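Long-range contacts in 3-dehydroquinate dehydratase (Enterococcus faecalis, PDB 4PH6), which catalyses the cis-dehydration of 3-dehydroquinate to 3-dehydroshikimate through an imine intermediate, the third step of the chorismate pathway: residues Pro28-Ile33 / Asp53-Val58; Asp63-Ser68 / His105-Lys110; Ile141-His146 / Arg167-Cys172; Leu116-Phe121 / Thr129-Ala134. One frame throughout, in Å; residues are numbered along the deposited sequence.

Interaction 1 (Pro28-Ile33 / Asp53-Val58); sequences PTAEDI and DYYENV
At the rim of the (beta/alpha)8 barrel, the start of helix 30-40 meets the loop that follows strand 47-51. Pro-28 makes the one hydrogen bond of the contact: its oxygen accepts the N-H of Glu-56 in the carbonyl plane, on a lone pair, over 3.0 Å from N to O, almost straight at 175°. The same Pro-28 O sits at the edge of the Tyr-55 ring, 3.2 Å from CD1. Thr-29 is the N-cap of the helix, its OG1 accepting weakly from Asp-32 N, while its CG2 turns to the extended side chain of Glu-56 and lies 3.8 Å from OE2. Ala-30 brings its CB to 3.8 Å from Tyr-55 OH. One helical turn on, Ile-33 crosses the tyrosine at about a right angle, with Ile-33 CD1 3.6 Å from Tyr-55 CD1, and also packs near Trp-50, a predicted 3-dehydroquinate-binding residue. The tyrosine is put here by CG standing anti to its backbone N (chi1 -177°), and its hydroxyl is held by Asp-63 of the next helix and by Asn-57 ND2. Within the type I turn of residues 55-58, Asn-57 N lies 3.6 Å above the Tyr-55 ring plane, over its centre.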
loop_
_atom_site.group_PDB
_atom_site.type_symbol
_atom_site.label_atom_id
_atom_site.label_comp_id
_atom_site.label_asym_id
_atom_site.label_seq_id
_atom_site.Cartn_x
_atom_site.Cartn_y
_atom_site.Cartn_z
ATOM N N PRO A 28 25.720 6.620 17.795
ATOM C CA PRO A 28 26.696 5.827 18.550
ATOM C C PRO A 28 27.229 6.515 19.805
ATOM O O PRO A 28 27.673 5.818 20.714
ATOM C CB PRO A 28 27.828 5.633 17.540
ATOM C CG PRO A 28 27.799 6.895 16.741
ATOM C CD PRO A 28 26.328 7.247 16.604
ATOM N N THR A 29 27.220 7.844 19.857
ATOM C CA THR A 29 27.727 8.514 21.055
ATOM C C THR A 29 26.599 8.904 21.969
ATOM O O THR A 29 25.485 9.160 21.511
ATOM C CB THR A 29 28.524 9.781 20.744
ATOM O OG1 THR A 29 27.643 10.755 20.179
ATOM C CG2 THR A 29 29.651 9.488 19.771
ATOM N N ALA A 30 26.919 8.964 23.261
ATOM C CA ALA A 30 25.958 9.233 24.323
ATOM C C ALA A 30 25.311 10.581 24.122
ATOM O O ALA A 30 24.088 10.727 24.220
ATOM C CB ALA A 30 26.647 9.171 25.691
ATOM N N GLU A 31 26.162 11.560 23.837
ATOM C CA GLU A 31 25.762 12.949 23.657
ATOM C C GLU A 31 24.732 13.130 22.547
ATOM O O GLU A 31 23.781 13.897 22.688
ATOM C CB GLU A 31 26.995 13.792 23.372
ATOM C CG GLU A 31 26.708 15.252 23.147
ATOM C CD GLU A 31 27.973 16.050 22.988
ATOM O OE1 GLU A 31 28.583 15.983 21.897
ATOM O OE2 GLU A 31 28.354 16.737 23.959
ATOM N N ASP A 32 24.930 12.422 21.442
ATOM C CA ASP A 32 23.982 12.467 20.338
ATOM C C ASP A 32 22.723 11.653 20.643
ATOM O O ASP A 32 21.646 11.968 20.145
ATOM C CB ASP A 32 24.636 11.966 19.055
ATOM C CG ASP A 32 25.548 12.993 18.446
ATOM O OD1 ASP A 32 26.509 12.606 17.752
ATOM O OD2 ASP A 32 25.311 14.193 18.668
ATOM N N ILE A 33 22.859 10.617 21.464
ATOM C CA ILE A 33 21.705 9.809 21.852
ATOM C C ILE A 33 20.754 10.637 22.723
ATOM O O ILE A 33 19.540 10.607 22.522
ATOM C CB ILE A 33 22.138 8.509 22.579
ATOM C CG1 ILE A 33 22.634 7.475 21.563
ATOM C CG2 ILE A 33 20.991 7.921 23.385
ATOM C CD1 ILE A 33 23.308 6.259 22.185
ATOM N N ASP A 53 22.739 -1.733 19.955
ATOM C CA ASP A 53 23.867 -2.328 19.251
ATOM C C ASP A 53 24.635 -1.274 18.445
ATOM O O ASP A 53 25.725 -1.552 17.944
ATOM C CB ASP A 53 23.395 -3.491 18.362
ATOM C CG ASP A 53 22.211 -3.130 17.497
ATOM O OD1 ASP A 53 22.369 -3.071 16.258
ATOM O OD2 ASP A 53 21.122 -2.895 18.054
ATOM N N TYR A 54 24.080 -0.063 18.353
ATOM C CA TYR A 54 24.812 1.074 17.797
ATOM C C TYR A 54 25.663 1.792 18.853
ATOM O O TYR A 54 26.648 2.448 18.511
ATOM C CB TYR A 54 23.851 2.090 17.171
ATOM C CG TYR A 54 23.412 1.786 15.757
ATOM C CD1 TYR A 54 24.131 2.251 14.662
ATOM C CD2 TYR A 54 22.260 1.048 15.522
ATOM C CE1 TYR A 54 23.706 1.984 13.372
ATOM C CE2 TYR A 54 21.839 0.777 14.253
ATOM C CZ TYR A 54 22.559 1.244 13.180
ATOM O OH TYR A 54 22.118 0.962 11.922
ATOM N N TYR A 55 25.272 1.690 20.127
ATOM C CA TYR A 55 25.944 2.462 21.181
ATOM C C TYR A 55 27.390 2.022 21.404
ATOM O O TYR A 55 27.648 0.863 21.722
ATOM C CB TYR A 55 25.172 2.379 22.500
ATOM C CG TYR A 55 25.795 3.217 23.597
ATOM C CD1 TYR A 55 26.277 4.492 23.328
ATOM C CD2 TYR A 55 25.912 2.734 24.901
ATOM C CE1 TYR A 55 26.859 5.262 24.311
ATOM C CE2 TYR A 55 26.479 3.512 25.900
ATOM C CZ TYR A 55 26.953 4.772 25.593
ATOM O OH TYR A 55 27.538 5.543 26.561
ATOM N N GLU A 56 28.330 2.956 21.262
ATOM C CA GLU A 56 29.751 2.620 21.353
ATOM C C GLU A 56 30.172 1.991 22.695
ATOM O O GLU A 56 31.150 1.236 22.739
ATOM C CB GLU A 56 30.615 3.861 21.081
ATOM C CG GLU A 56 30.501 4.984 22.102
ATOM C CD GLU A 56 31.321 6.223 21.720
ATOM O OE1 GLU A 56 32.087 6.164 20.737
ATOM O OE2 GLU A 56 31.192 7.264 22.401
ATOM N N ASN A 57 29.453 2.293 23.776
ATOM C CA ASN A 57 29.830 1.783 25.097
ATOM C C ASN A 57 28.960 0.640 25.602
ATOM O O ASN A 57 28.889 0.409 26.808
ATOM C CB ASN A 57 29.810 2.909 26.140
ATOM C CG ASN A 57 30.875 3.950 25.892
ATOM O OD1 ASN A 57 31.985 3.624 25.467
ATOM N ND2 ASN A 57 30.548 5.209 26.158
ATOM N N VAL A 58 28.322 -0.086 24.688
ATOM C CA VAL A 58 27.283 -1.043 25.059
ATOM C C VAL A 58 27.804 -2.241 25.884
ATOM O O VAL A 58 27.030 -2.956 26.538
ATOM C CB VAL A 58 26.561 -1.549 23.799
ATOM C CG1 VAL A 58 27.386 -2.591 23.091
ATOM C CG2 VAL A 58 25.203 -2.104 24.156
#

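Interaction 2 (Asp63-Ser68 / His105-Lys110)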
loop_
_atom_site.group_PDB
_atom_site.type_symbol
_atom_site.label_atom_id
_atom_site.label_comp_id
_atom_site.label_asym_id
_atom_site.label_seq_id
_atom_site.Cartn_x
_atom_site.Cartn_y
_atom_site.Cartn_z
ATOM N N ASP A 63 26.969 1.761 32.348
ATOM C CA ASP A 63 26.909 2.954 31.531
ATOM C C ASP A 63 25.599 2.955 30.754
ATOM O O ASP A 63 24.913 3.975 30.668
ATOM C CB ASP A 63 28.102 3.002 30.578
ATOM C CG ASP A 63 28.140 4.263 29.761
ATOM O OD1 ASP A 63 28.825 5.222 30.179
ATOM O OD2 ASP A 63 27.479 4.307 28.709
ATOM N N VAL A 64 25.239 1.790 30.213
ATOM C CA VAL A 64 24.014 1.676 29.438
ATOM C C VAL A 64 22.784 1.901 30.327
ATOM O O VAL A 64 21.861 2.603 29.933
ATOM C CB VAL A 64 23.898 0.300 28.736
ATOM C CG1 VAL A 64 22.587 0.199 27.996
ATOM C CG2 VAL A 64 25.047 0.092 27.771
ATOM N N CYS A 65 22.770 1.311 31.522
ATOM C CA CYS A 65 21.641 1.491 32.440
ATOM C C CYS A 65 21.441 2.966 32.790
ATOM O O CYS A 65 20.318 3.465 32.773
ATOM C CB CYS A 65 21.833 0.669 33.723
ATOM S SG CYS A 65 21.670 -1.115 33.479
ATOM N N ASN A 66 22.540 3.650 33.097
ATOM C CA ASN A 66 22.507 5.066 33.466
ATOM C C ASN A 66 22.073 5.928 32.302
ATOM O O ASN A 66 21.227 6.815 32.435
ATOM C CB ASN A 66 23.871 5.534 33.957
ATOM C CG ASN A 66 23.901 7.027 34.241
ATOM O OD1 ASN A 66 23.479 7.473 35.311
ATOM N ND2 ASN A 66 24.390 7.810 33.279
ATOM N N LEU A 67 22.671 5.664 31.152
ATOM C CA LEU A 67 22.291 6.369 29.953
ATOM C C LEU A 67 20.803 6.158 29.683
ATOM O O LEU A 67 20.117 7.083 29.238
ATOM C CB LEU A 67 23.140 5.909 28.768
ATOM C CG LEU A 67 22.878 6.675 27.474
ATOM C CD1 LEU A 67 22.846 8.160 27.734
ATOM C CD2 LEU A 67 23.923 6.324 26.406
ATOM N N SER A 68 20.296 4.961 29.971
ATOM C CA SER A 68 18.884 4.678 29.712
ATOM C C SER A 68 18.000 5.565 30.595
ATOM O O SER A 68 16.917 5.976 30.180
ATOM C CB SER A 68 18.557 3.204 29.933
ATOM O OG SER A 68 18.598 2.861 31.304
ATOM N N HIS A 105 19.433 -8.378 31.434
ATOM C CA HIS A 105 19.160 -8.614 32.850
ATOM C C HIS A 105 19.504 -7.363 33.670
ATOM O O HIS A 105 18.745 -6.974 34.560
ATOM C CB HIS A 105 19.936 -9.833 33.378
ATOM C CG HIS A 105 19.201 -11.134 33.254
ATOM N ND1 HIS A 105 17.990 -11.377 33.876
ATOM C CD2 HIS A 105 19.523 -12.285 32.610
ATOM C CE1 HIS A 105 17.588 -12.602 33.594
ATOM N NE2 HIS A 105 18.501 -13.178 32.836
ATOM N N GLU A 106 20.626 -6.721 33.347
ATOM C CA GLU A 106 21.030 -5.496 34.030
ATOM C C GLU A 106 20.092 -4.309 33.793
ATOM O O GLU A 106 19.783 -3.567 34.724
ATOM C CB GLU A 106 22.446 -5.092 33.621
ATOM C CG GLU A 106 23.512 -5.791 34.427
ATOM C CD GLU A 106 23.309 -5.628 35.925
ATOM O OE1 GLU A 106 22.806 -6.584 36.558
ATOM O OE2 GLU A 106 23.658 -4.559 36.472
ATOM N N LEU A 107 19.671 -4.111 32.546
ATOM C CA LEU A 107 18.698 -3.073 32.226
ATOM C C LEU A 107 17.414 -3.293 33.015
ATOM O O LEU A 107 16.825 -2.346 33.544
ATOM C CB LEU A 107 18.397 -3.060 30.723
ATOM C CG LEU A 107 19.488 -2.453 29.836
ATOM C CD1 LEU A 107 19.168 -2.699 28.379
ATOM C CD2 LEU A 107 19.664 -0.959 30.106
ATOM N N VAL A 108 16.993 -4.550 33.099
ATOM C CA VAL A 108 15.788 -4.891 33.836
ATOM C C VAL A 108 15.885 -4.443 35.304
ATOM O O VAL A 108 14.927 -3.882 35.845
ATOM C CB VAL A 108 15.491 -6.403 33.762
ATOM C CG1 VAL A 108 14.439 -6.799 34.806
ATOM C CG2 VAL A 108 15.033 -6.785 32.356
ATOM N N LYS A 109 17.052 -4.657 35.919
ATOM C CA LYS A 109 17.272 -4.336 37.326
ATOM C C LYS A 109 17.466 -2.850 37.613
ATOM O O LYS A 109 16.910 -2.332 38.580
ATOM C CB LYS A 109 18.501 -5.091 37.859
ATOM C CG LYS A 109 18.279 -6.576 38.024
ATOM C CD LYS A 109 19.590 -7.309 38.237
ATOM C CE LYS A 109 19.351 -8.810 38.241
ATOM N NZ LYS A 109 20.604 -9.584 38.042
ATOM N N LYS A 110 18.273 -2.180 36.790
ATOM C CA LYS A 110 18.743 -0.840 37.119
ATOM C C LYS A 110 18.630 0.149 35.959
ATOM O O LYS A 110 19.125 1.276 36.051
ATOM C CB LYS A 110 20.200 -0.892 37.586
ATOM C CG LYS A 110 20.398 -1.485 38.969
ATOM C CD LYS A 110 21.770 -2.130 39.100
ATOM C CE LYS A 110 22.101 -2.440 40.566
ATOM N NZ LYS A 110 23.468 -3.034 40.733
#
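Helices 61-73 and 97-110 cross at -45° where they pack on each other, with their segment axes 9.3 Å apart, and most of the touching residues are buried. The apolar part is built round Leu-107. Its CG is anti to the carbonyl carbon, and chi2 of 171° sends CD1 on along the chain and leaves CD2, the branch turned off to the side, to meet Val-64 CG1 at 3.8 Å as the two side chains cross obliquely. That same methyl also lies 3.9 Å from Cys-65 SG, and Ser-68 OG is 4.1 Å from Leu-107 CD2.

Contacts of side chain with backbone centre on Cys-65, the residue most covered here and the nearest in register to Leu-107. Cys-65 is directed at the facing helix, and its SG, anti to the carbonyl carbon, comes 3.3 Å from Glu-106 O, while Cys-65 CB rests 3.6 Å from Lys-110 O. A small side chain thus packs straight onto the main chain of its neighbour.

The side-chain hydrogen bonding is that of Ser-68. Its OG, in the crowded position between its backbone N and carbonyl carbon, donates to Cys-65 O from above the carbonyl plane. At 2.3 Å between Ser-68 OG and Cys-65 O this is shorter than a normal hydrogen bond, so the fit there is tight or strained in the model. The hydroxyl also bonds with the backbone N of Ala-112.

Both helices belong to the outer layer of the barrel. Val-64, Leu-67 and Ser-68 lie against Trp-50 of strand 47-51, Leu-67 also touches helix 30-40, and Val-108 turns to helix 124-136.

Interaction 3 (Ile141-His146 / Arg167-Cys172); sequences IVLCNH and RQADIC
Four bonds tie the edge of Ile-141-Leu-143 to the chain at Asp-170 and Ile-171. The straightest comes from a side chain: Asp-170 OD2, through its anti lone pair, accepts from Ile-141 N at 2.7 Å and 170°. Ile-141 O in turn receives two N-H groups, that of Ile-171 nearly along the C=O axis with N and O 3.0 Å apart, and, weakly, that of Asp-170. Further on, Leu-143 N gives a weak bond to Ile-171 O, and Val-142 CA comes within 3.3 Å of that same oxygen in a CA-H...O contact.

Val-142 pairs with Ile-171 and Leu-143 with Cys-172 as neighbouring parallel strands of the (beta/alpha)8 barrel, joined by a beta-alpha-beta crossover through helix 154-166. On the face of Leu-143, that side chain lies over the entry to the second strand: its CG meets Ala-169 CB at 3.6 Å, and its CD1 reaches Arg-167 CB, also at 3.6 Å, crossing at about a right angle.

One shell out, Gln-168, with positive phi, is the C-prime residue of the Schellman motif that ends the helix. Arg-167 is bent at chi2 and chi3; its NE makes a salt bridge with Asp-128 and its NH1 a hydrogen bond to Leu-120 O. The first strand runs on into the active site, where His-146, a predicted proton donor/acceptor, bonds through NE2 to NZ of Lys-173, the predicted Schiff-base lysine.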
loop_
_atom_site.group_PDB
_atom_site.type_symbol
_atom_site.label_atom_id
_atom_site.label_comp_id
_atom_site.label_asym_id
_atom_site.label_seq_id
_atom_site.Cartn_x
_atom_site.Cartn_y
_atom_site.Cartn_z
ATOM N N ILE A 141 6.944 -7.079 26.811
ATOM C CA ILE A 141 7.878 -7.846 26.005
ATOM C C ILE A 141 7.551 -7.840 24.512
ATOM O O ILE A 141 6.427 -8.150 24.104
ATOM C CB ILE A 141 7.943 -9.291 26.484
ATOM C CG1 ILE A 141 8.444 -9.317 27.926
ATOM C CG2 ILE A 141 8.865 -10.096 25.577
ATOM C CD1 ILE A 141 9.804 -8.664 28.106
ATOM N N VAL A 142 8.541 -7.490 23.699
ATOM C CA VAL A 142 8.398 -7.627 22.251
ATOM C C VAL A 142 9.312 -8.741 21.771
ATOM O O VAL A 142 10.520 -8.547 21.688
ATOM C CB VAL A 142 8.738 -6.324 21.479
ATOM C CG1 VAL A 142 8.543 -6.537 19.982
ATOM C CG2 VAL A 142 7.887 -5.161 21.964
ATOM N N LEU A 143 8.738 -9.911 21.485
ATOM C CA LEU A 143 9.492 -10.980 20.831
ATOM C C LEU A 143 9.513 -10.652 19.354
ATOM O O LEU A 143 8.580 -10.049 18.836
ATOM C CB LEU A 143 8.883 -12.367 21.075
ATOM C CG LEU A 143 8.990 -12.906 22.508
ATOM C CD1 LEU A 143 8.814 -14.423 22.552
ATOM C CD2 LEU A 143 10.290 -12.488 23.195
ATOM N N CYS A 144 10.583 -11.031 18.672
ATOM C CA CYS A 144 10.772 -10.546 17.326
ATOM C C CYS A 144 11.706 -11.397 16.504
ATOM O O CYS A 144 12.576 -12.102 17.029
ATOM C CB CYS A 144 11.303 -9.127 17.375
ATOM S SG CYS A 144 12.828 -9.067 18.278
ATOM N N ASN A 145 11.521 -11.310 15.196
ATOM C CA ASN A 145 12.392 -12.010 14.272
ATOM C C ASN A 145 12.656 -11.157 13.040
ATOM O O ASN A 145 11.774 -10.461 12.554
ATOM C CB ASN A 145 11.783 -13.360 13.888
ATOM C CG ASN A 145 12.559 -14.056 12.793
ATOM O OD1 ASN A 145 12.040 -14.284 11.714
ATOM N ND2 ASN A 145 13.827 -14.368 13.062
ATOM N N HIS A 146 13.887 -11.196 12.555
ATOM C CA HIS A 146 14.258 -10.437 11.370
ATOM C C HIS A 146 15.032 -11.295 10.407
ATOM O O HIS A 146 16.029 -11.912 10.783
ATOM C CB HIS A 146 15.115 -9.226 11.736
ATOM C CG HIS A 146 14.443 -8.285 12.679
ATOM N ND1 HIS A 146 14.381 -8.523 14.028
ATOM C CD2 HIS A 146 13.789 -7.125 12.458
ATOM C CE1 HIS A 146 13.706 -7.537 14.606
ATOM N NE2 HIS A 146 13.353 -6.674 13.676
ATOM N N ARG A 167 5.200 -18.062 23.418
ATOM C CA ARG A 167 6.236 -17.783 24.403
ATOM C C ARG A 167 5.858 -16.556 25.210
ATOM O O ARG A 167 6.730 -15.910 25.782
ATOM C CB ARG A 167 7.604 -17.545 23.742
ATOM C CG ARG A 167 8.136 -18.672 22.860
ATOM C CD ARG A 167 9.230 -19.494 23.540
ATOM N NE ARG A 167 10.287 -18.681 24.144
ATOM C CZ ARG A 167 11.335 -18.172 23.495
ATOM N NH1 ARG A 167 11.479 -18.368 22.186
ATOM N NH2 ARG A 167 12.236 -17.449 24.157
ATOM N N GLN A 168 4.570 -16.212 25.218
ATOM C CA GLN A 168 4.037 -15.119 26.044
ATOM C C GLN A 168 4.601 -13.729 25.700
ATOM O O GLN A 168 4.819 -12.895 26.584
ATOM C CB GLN A 168 4.273 -15.414 27.532
ATOM C CG GLN A 168 3.718 -16.752 28.019
ATOM C CD GLN A 168 3.985 -17.013 29.502
ATOM O OE1 GLN A 168 3.815 -16.126 30.345
ATOM N NE2 GLN A 168 4.411 -18.234 29.823
ATOM N N ALA A 169 4.825 -13.473 24.417
ATOM C CA ALA A 169 5.127 -12.119 23.984
ATOM C C ALA A 169 3.936 -11.202 24.251
ATOM O O ALA A 169 2.781 -11.594 24.077
ATOM C CB ALA A 169 5.479 -12.088 22.519
ATOM N N ASP A 170 4.217 -9.983 24.686
ATOM C CA ASP A 170 3.180 -8.967 24.724
ATOM C C ASP A 170 2.917 -8.442 23.303
ATOM O O ASP A 170 1.794 -8.088 22.956
ATOM C CB ASP A 170 3.582 -7.845 25.676
ATOM C CG ASP A 170 3.597 -8.307 27.125
ATOM O OD1 ASP A 170 2.563 -8.831 27.582
ATOM O OD2 ASP A 170 4.643 -8.183 27.796
ATOM N N ILE A 171 3.959 -8.422 22.483
ATOM C CA ILE A 171 3.859 -7.949 21.118
ATOM C C ILE A 171 4.754 -8.834 20.244
ATOM O O ILE A 171 5.906 -9.100 20.593
ATOM C CB ILE A 171 4.260 -6.461 21.005
ATOM C CG1 ILE A 171 3.312 -5.579 21.833
ATOM C CG2 ILE A 171 4.256 -6.011 19.568
ATOM C CD1 ILE A 171 3.708 -4.107 21.858
ATOM N N CYS A 172 4.204 -9.331 19.141
ATOM C CA CYS A 172 4.954 -10.205 18.241
ATOM C C CYS A 172 5.366 -9.413 17.006
ATOM O O CYS A 172 4.538 -8.753 16.395
ATOM C CB CYS A 172 4.119 -11.409 17.831
ATOM S SG CYS A 172 3.385 -12.300 19.211
#

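Interaction 4 (Leu116-Phe121 / Thr129-Ala134)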
loop_
_atom_site.group_PDB
_atom_site.type_symbol
_atom_site.label_atom_id
_atom_site.label_comp_id
_atom_site.label_asym_id
_atom_site.label_seq_id
_atom_site.Cartn_x
_atom_site.Cartn_y
_atom_site.Cartn_z
ATOM N N LEU A 116 10.753 -4.290 26.096
ATOM C CA LEU A 116 12.025 -4.954 25.851
ATOM C C LEU A 116 11.905 -5.840 24.622
ATOM O O LEU A 116 10.994 -6.673 24.525
ATOM C CB LEU A 116 12.463 -5.781 27.080
ATOM C CG LEU A 116 13.795 -6.546 27.040
ATOM C CD1 LEU A 116 14.954 -5.654 26.591
ATOM C CD2 LEU A 116 14.101 -7.208 28.399
ATOM N N ASP A 117 12.824 -5.631 23.687
ATOM C CA ASP A 117 12.931 -6.426 22.482
ATOM C C ASP A 117 13.781 -7.688 22.729
ATOM O O ASP A 117 14.936 -7.601 23.147
ATOM C CB ASP A 117 13.540 -5.579 21.348
ATOM C CG ASP A 117 13.717 -6.362 20.050
ATOM O OD1 ASP A 117 14.580 -7.261 20.022
ATOM O OD2 ASP A 117 13.038 -6.047 19.046
ATOM N N ILE A 118 13.206 -8.854 22.450
ATOM C CA ILE A 118 13.914 -10.120 22.584
ATOM C C ILE A 118 13.694 -10.971 21.330
ATOM O O ILE A 118 12.567 -11.235 20.935
ATOM C CB ILE A 118 13.453 -10.908 23.818
ATOM C CG1 ILE A 118 13.680 -10.085 25.089
ATOM C CG2 ILE A 118 14.177 -12.274 23.902
ATOM C CD1 ILE A 118 13.161 -10.742 26.344
ATOM N N GLU A 119 14.779 -11.384 20.698
ATOM C CA GLU A 119 14.665 -12.177 19.487
ATOM C C GLU A 119 14.151 -13.586 19.783
ATOM O O GLU A 119 14.672 -14.282 20.653
ATOM C CB GLU A 119 16.002 -12.206 18.763
ATOM C CG GLU A 119 16.400 -10.819 18.305
ATOM C CD GLU A 119 17.755 -10.752 17.645
ATOM O OE1 GLU A 119 18.453 -11.786 17.554
ATOM O OE2 GLU A 119 18.129 -9.637 17.225
ATOM N N LEU A 120 13.098 -13.964 19.061
ATOM C CA LEU A 120 12.499 -15.289 19.156
ATOM C C LEU A 120 13.544 -16.399 19.204
ATOM O O LEU A 120 13.414 -17.339 19.985
ATOM C CB LEU A 120 11.544 -15.523 17.973
ATOM C CG LEU A 120 11.000 -16.939 17.717
ATOM C CD1 LEU A 120 10.065 -17.406 18.841
ATOM C CD2 LEU A 120 10.300 -17.042 16.357
ATOM N N PHE A 121 14.566 -16.301 18.365
ATOM C CA PHE A 121 15.538 -17.368 18.153
ATOM C C PHE A 121 16.720 -17.426 19.132
ATOM O O PHE A 121 17.485 -18.297 19.066
ATOM C CB PHE A 121 16.057 -17.432 16.704
ATOM C CG PHE A 121 15.028 -17.871 15.715
ATOM C CD1 PHE A 121 14.823 -17.178 14.584
ATOM C CD2 PHE A 121 14.250 -18.940 15.948
ATOM C CE1 PHE A 121 13.870 -17.545 13.685
ATOM C CE2 PHE A 121 13.278 -19.308 15.054
ATOM C CZ PHE A 121 13.088 -18.613 13.916
ATOM N N THR A 129 13.534 -17.009 31.112
ATOM C CA THR A 129 13.845 -16.552 32.459
ATOM C C THR A 129 13.890 -15.031 32.488
ATOM O O THR A 129 13.404 -14.414 33.430
ATOM C CB THR A 129 15.187 -17.127 32.962
ATOM O OG1 THR A 129 15.143 -18.554 32.884
ATOM C CG2 THR A 129 15.461 -16.698 34.398
ATOM N N LEU A 130 14.470 -14.442 31.445
ATOM C CA LEU A 130 14.538 -12.995 31.287
ATOM C C LEU A 130 13.145 -12.361 31.140
ATOM O O LEU A 130 12.845 -11.329 31.754
ATOM C CB LEU A 130 15.399 -12.640 30.078
ATOM C CG LEU A 130 15.411 -11.156 29.712
ATOM C CD1 LEU A 130 16.050 -10.328 30.841
ATOM C CD2 LEU A 130 16.127 -10.930 28.378
ATOM N N ILE A 131 12.302 -12.987 30.331
ATOM C CA ILE A 131 10.940 -12.509 30.121
ATOM C C ILE A 131 10.178 -12.313 31.439
ATOM O O ILE A 131 9.580 -11.254 31.655
ATOM C CB ILE A 131 10.142 -13.478 29.225
ATOM C CG1 ILE A 131 10.716 -13.488 27.808
ATOM C CG2 ILE A 131 8.677 -13.072 29.198
ATOM C CD1 ILE A 131 10.158 -14.589 26.922
ATOM N N HIS A 132 10.206 -13.324 32.311
ATOM C CA HIS A 132 9.493 -13.243 33.584
ATOM C C HIS A 132 10.094 -12.205 34.520
ATOM O O HIS A 132 9.354 -11.546 35.254
ATOM C CB HIS A 132 9.454 -14.608 34.279
ATOM C CG HIS A 132 8.763 -15.654 33.466
ATOM N ND1 HIS A 132 7.513 -15.466 32.922
ATOM C CD2 HIS A 132 9.166 -16.884 33.076
ATOM C CE1 HIS A 132 7.169 -16.532 32.234
ATOM N NE2 HIS A 132 8.153 -17.415 32.309
ATOM N N GLU A 133 11.418 -12.056 34.500
ATOM C CA GLU A 133 12.046 -10.996 35.289
ATOM C C GLU A 133 11.693 -9.603 34.739
ATOM O O GLU A 133 11.464 -8.671 35.504
ATOM C CB GLU A 133 13.565 -11.174 35.343
ATOM C CG GLU A 133 14.030 -12.377 36.164
ATOM C CD GLU A 133 13.443 -12.404 37.568
ATOM O OE1 GLU A 133 13.685 -11.453 38.339
ATOM O OE2 GLU A 133 12.719 -13.378 37.894
ATOM N N ALA A 134 11.633 -9.459 33.421
ATOM C CA ALA A 134 11.212 -8.193 32.837
ATOM C C ALA A 134 9.747 -7.884 33.151
ATOM O O ALA A 134 9.426 -6.746 33.521
ATOM C CB ALA A 134 11.443 -8.194 31.331
#
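The Phe-121 ring, just past the end of strand 115-119, has Leu-120 CD2 on one face, 3.9 Å above the plane and offset toward the rim; its side chain is also touched by Asn-145, Glu-89 and Arg-160 and takes no part in the packing on helix 129-134. The carboxylates of Asp-117 and Glu-119, on the strand, are turned away from the helix, and both form salt bridges with Arg-85, a predicted 3-dehydroquinate-binding residue. Meeting helix 124-136 is left to Leu-116 and Ile-118, which alternate with them along the strand.

This is the strand-and-helix packing of a beta-alpha-beta unit in the (beta/alpha)8 barrel: strand 115-119 runs out, helix 124-136 returns over it and strand 140-147 follows. The strand and helix segments run nearly antiparallel, at 169°, with axes 10.7 Å apart. Leu-116 and Ile-118, two residues apart and so on the same side of the strand, both point at the helix, which answers with Leu-130, Ile-131 and Ala-134.

Leu-116, its CG anti to the backbone N, sends CD2 toward the helix, 4.1 Å from Ala-134 CB and 4.2 Å from Leu-130 CD2. Leu-130 likewise has CG anti to its backbone N, which carries CD2 toward the strand, where it touches both Leu-116 CD2 and Ile-118 CD1; Tyr-104 of helix 97-110 also packs on both leucines. All five touching residues are buried.

Ile-118 makes the closest contact. Extended at chi2 (176°), it comes in tip first and obliquely, with its CD1 3.6 Å from Leu-130 CD2 and 4.0 Å from Ile-131 CG1.

How the interactions relate
All four contacts belong to one barrel, at different depths. Interaction 3, the most central, joins two strands of the sheet, and its chemistry is largely backbone bonding; interactions 2 and 4 are buried packing, helix on helix and helix on strand, and interaction 1 is a partly buried contact of a loop with a helix start. Interactions 3 and 4 share the sheet, since Val-142 N bonds to Leu-116 O and Leu-120 N to Cys-144 O. Helix packing links interaction 2 to 4, through Val-108 and His-105 against Leu-130. Interaction 1 touches interaction 2 by a probable hydrogen bond from the tyrosine and by packing on Leu-67, but touches neither 3 nor 4.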